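Local structure of DyP-type peroxidase (Thermobifida cellulosilytica, 4GS1) at residues 51-56 with 150-155. The protein probably catalyses the hydrogen peroxide-dependent oxidation of dyes and related compounds at its bound haem. Residues are numbered along the deposited sequence; the frame is centred on the assembly and turned at random. Where two conformers were deposited one is given.
Sequences VHVIAF and MLQVGA
His-52 and Val-153 each give their N-H to the other's carbonyl, His-52 N to Val-153 O at 2.8 Å and Val-153 N to His-52 O at 3.0 Å; Ile-54 and Leu-151 repeat the pattern, Ile-54 N to Leu-151 O and Leu-151 N to Ile-54 O, each 2.9 Å. These two hydrogen-bonded pairs of an antiparallel sheet flank the non-hydrogen-bonded pair Val-53 and Gln-152. There and at Val-51, CA-H...O contacts add a second, softer load to the carbonyls of Leu-151 and Val-153. On the face of Leu-151, its CG lies 3.8 Å from Phe-56 CE2, reaching the ring obliquely, while Ile-54 CG2 lies over one ring face toward its rim. On the other face, Val-51 CG2, anti to the backbone N, is placed 3.7 Å from Gln-152 CG. Helix 158-172 packs on the His-52 and Leu-151 side; strands 334-344 and 369-379 of the second sheet pack against the Val-53 and Met-150 side. Strands 50-58 and 149-155 are the central pair of their ferredoxin-like sheet, between 176-185 and 106-111. Because every touching residue is buried, the N-H and C=O groups turned into the gap need partners, and the four bonds supply them; Leu-151, Ile-54 and Phe-56 pack carbon on one face, Val-51, Val-53 and Met-150 on the other, while His-52 NE2 bonds weakly to Ser-181.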
ATOM      1  N   VAL B  51       0.735   3.989  -7.338  1.00 11.71           N
ATOM      2  CA  VAL B  51       1.650   3.496  -8.369  1.00 11.39           C
ATOM      3  C   VAL B  51       2.217   2.136  -7.976  1.00 11.72           C
ATOM      4  O   VAL B  51       2.321   1.815  -6.797  1.00 12.93           O
ATOM      5  CB  VAL B  51       2.826   4.488  -8.625  1.00 12.57           C
ATOM      6  CG1 VAL B  51       3.898   4.386  -7.515  1.00 13.46           C
ATOM      7  CG2 VAL B  51       3.464   4.246  -9.996  1.00 12.73           C
ATOM      8  N   HIS B  52       2.550   1.327  -8.976  1.00 11.33           N
ATOM      9  CA  HIS B  52       3.326   0.111  -8.742  1.00 11.21           C
ATOM     10  C   HIS B  52       4.385   0.106  -9.828  1.00 12.04           C
ATOM     11  O   HIS B  52       4.066   0.052 -11.020  1.00 13.55           O
ATOM     12  CB  HIS B  52       2.431  -1.142  -8.816  1.00 13.43           C
ATOM     13  CG  HIS B  52       3.004  -2.348  -8.131  1.00 14.24           C
ATOM     14  ND1 HIS B  52       2.213  -3.371  -7.633  1.00 14.51           N
ATOM     15  CD2 HIS B  52       4.286  -2.708  -7.869  1.00 13.87           C
ATOM     16  CE1 HIS B  52       2.982  -4.296  -7.090  1.00 13.96           C
ATOM     17  NE2 HIS B  52       4.247  -3.922  -7.217  1.00 13.29           N
ATOM     18  N   VAL B  53       5.648   0.218  -9.420  1.00 11.67           N
ATOM     19  CA  VAL B  53       6.750   0.192 -10.372  1.00 12.16           C
ATOM     20  C   VAL B  53       7.347  -1.197 -10.336  1.00 14.30           C
ATOM     21  O   VAL B  53       7.655  -1.708  -9.260  1.00 13.53           O
ATOM     22  CB  VAL B  53       7.811   1.238 -10.004  1.00 13.81           C
ATOM     23  CG1 VAL B  53       8.990   1.153 -10.964  1.00 13.90           C
ATOM     24  CG2 VAL B  53       7.197   2.627 -10.070  1.00 14.32           C
ATOM     25  N   ILE B  54       7.470  -1.826 -11.500  1.00 12.29           N
ATOM     26  CA  ILE B  54       7.976  -3.196 -11.562  1.00 11.79           C
ATOM     27  C   ILE B  54       9.123  -3.291 -12.551  1.00 11.95           C
ATOM     28  O   ILE B  54       8.975  -2.928 -13.720  1.00 14.79           O
ATOM     29  CB  ILE B  54       6.872  -4.189 -11.999  1.00 14.78           C
ATOM     30  CG1 ILE B  54       5.618  -3.997 -11.141  1.00 18.84           C
ATOM     31  CG2 ILE B  54       7.371  -5.640 -11.874  1.00 15.06           C
ATOM     32  CD1 ILE B  54       4.327  -4.186 -11.896  1.00 30.02           C
ATOM     33  N   ALA B  55      10.268  -3.786 -12.084  1.00 13.48           N
ATOM     34  CA  ALA B  55      11.407  -4.018 -12.970  1.00 14.78           C
ATOM     35  C   ALA B  55      11.478  -5.503 -13.292  1.00 12.50           C
ATOM     36  O   ALA B  55      11.283  -6.344 -12.411  1.00 13.81           O
ATOM     37  CB  ALA B  55      12.713  -3.550 -12.306  1.00 14.39           C
ATOM     38  N   PHE B  56      11.721  -5.829 -14.560  1.00 13.66           N
ATOM     39  CA  PHE B  56      11.776  -7.231 -15.000  1.00 16.51           C
ATOM     40  C   PHE B  56      13.110  -7.545 -15.648  1.00 19.34           C
ATOM     41  O   PHE B  56      13.733  -6.666 -16.243  1.00 16.83           O
ATOM     42  CB  PHE B  56      10.733  -7.498 -16.090  1.00 17.79           C
ATOM     43  CG  PHE B  56       9.298  -7.242 -15.680  1.00 15.56           C
ATOM     44  CD1 PHE B  56       8.463  -8.302 -15.333  1.00 15.81           C
ATOM     45  CD2 PHE B  56       8.764  -5.956 -15.708  1.00 14.04           C
ATOM     46  CE1 PHE B  56       7.131  -8.074 -15.001  1.00 17.02           C
ATOM     47  CE2 PHE B  56       7.435  -5.724 -15.370  1.00 14.03           C
ATOM     48  CZ  PHE B  56       6.621  -6.777 -15.014  1.00 15.16           C
ATOM     49  N   MET B 150      10.813  -2.403 -17.721  0.53 15.67           N
ATOM     50  CA  MET B 150      10.075  -1.728 -16.661  0.53 16.10           C
ATOM     51  C   MET B 150       8.600  -1.531 -17.023  0.53 16.41           C
ATOM     52  O   MET B 150       8.269  -1.210 -18.168  0.53 14.78           O
ATOM     53  CB  MET B 150      10.737  -0.372 -16.378  0.53 18.09           C
ATOM     54  CG  MET B 150      10.152   0.409 -15.230  0.53 24.50           C
ATOM     55  SD  MET B 150       8.761   1.446 -15.704  0.53 20.59           S
ATOM     56  CE  MET B 150       9.405   2.303 -17.135  0.53 25.91           C
ATOM     57  N   LEU B 151       7.718  -1.731 -16.046  1.00 16.09           N
ATOM     58  CA  LEU B 151       6.340  -1.250 -16.150  1.00 14.61           C
ATOM     59  C   LEU B 151       6.098  -0.266 -14.999  1.00 16.54           C
ATOM     60  O   LEU B 151       6.471  -0.536 -13.857  1.00 16.26           O
ATOM     61  CB  LEU B 151       5.315  -2.386 -16.077  1.00 14.28           C
ATOM     62  CG  LEU B 151       5.216  -3.328 -17.277  1.00 14.54           C
ATOM     63  CD1 LEU B 151       4.191  -4.425 -16.991  1.00 17.00           C
ATOM     64  CD2 LEU B 151       4.827  -2.543 -18.526  1.00 15.38           C
ATOM     65  N   GLN B 152       5.508   0.888 -15.306  1.00 13.13           N
ATOM     66  CA  GLN B 152       4.957   1.759 -14.273  1.00 12.14           C
ATOM     67  C   GLN B 152       3.451   1.673 -14.464  1.00 15.48           C
ATOM     68  O   GLN B 152       2.941   2.002 -15.534  1.00 14.80           O
ATOM     69  CB  GLN B 152       5.424   3.211 -14.433  1.00 11.97           C
ATOM     70  CG  GLN B 152       4.798   4.169 -13.396  1.00 11.38           C
ATOM     71  CD  GLN B 152       5.122   5.631 -13.639  1.00 15.31           C
ATOM     72  OE1 GLN B 152       5.038   6.134 -14.769  1.00 20.65           O
ATOM     73  NE2 GLN B 152       5.477   6.328 -12.579  1.00 11.12           N
ATOM     74  N   VAL B 153       2.743   1.205 -13.443  1.00 11.90           N
ATOM     75  CA  VAL B 153       1.294   1.097 -13.521  1.00 12.02           C
ATOM     76  C   VAL B 153       0.713   2.033 -12.475  1.00 14.78           C
ATOM     77  O   VAL B 153       1.137   2.013 -11.323  1.00 14.30           O
ATOM     78  CB  VAL B 153       0.818  -0.350 -13.275  1.00 15.87           C
ATOM     79  CG1 VAL B 153      -0.645  -0.503 -13.687  1.00 16.26           C
ATOM     80  CG2 VAL B 153       1.685  -1.353 -14.042  1.00 16.29           C
ATOM     81  N   GLY B 154      -0.243   2.872 -12.867  1.00 12.93           N
ATOM     82  CA  GLY B 154      -0.800   3.829 -11.932  1.00 14.03           C
ATOM     83  C   GLY B 154      -2.315   3.842 -11.984  1.00 11.25           C
ATOM     84  O   GLY B 154      -2.900   3.591 -13.027  1.00 13.53           O
ATOM     85  N   ALA B 155      -2.947   4.132 -10.855  1.00 12.65           N
ATOM     86  CA  ALA B 155      -4.399   4.281 -10.815  1.00 14.49           C
ATOM     87  C   ALA B 155      -4.806   5.034  -9.573  1.00 16.68           C
ATOM     88  O   ALA B 155      -4.034   5.124  -8.625  1.00 14.33           O
ATOM     89  CB  ALA B 155      -5.079   2.921 -10.857  1.00 16.13           C
TER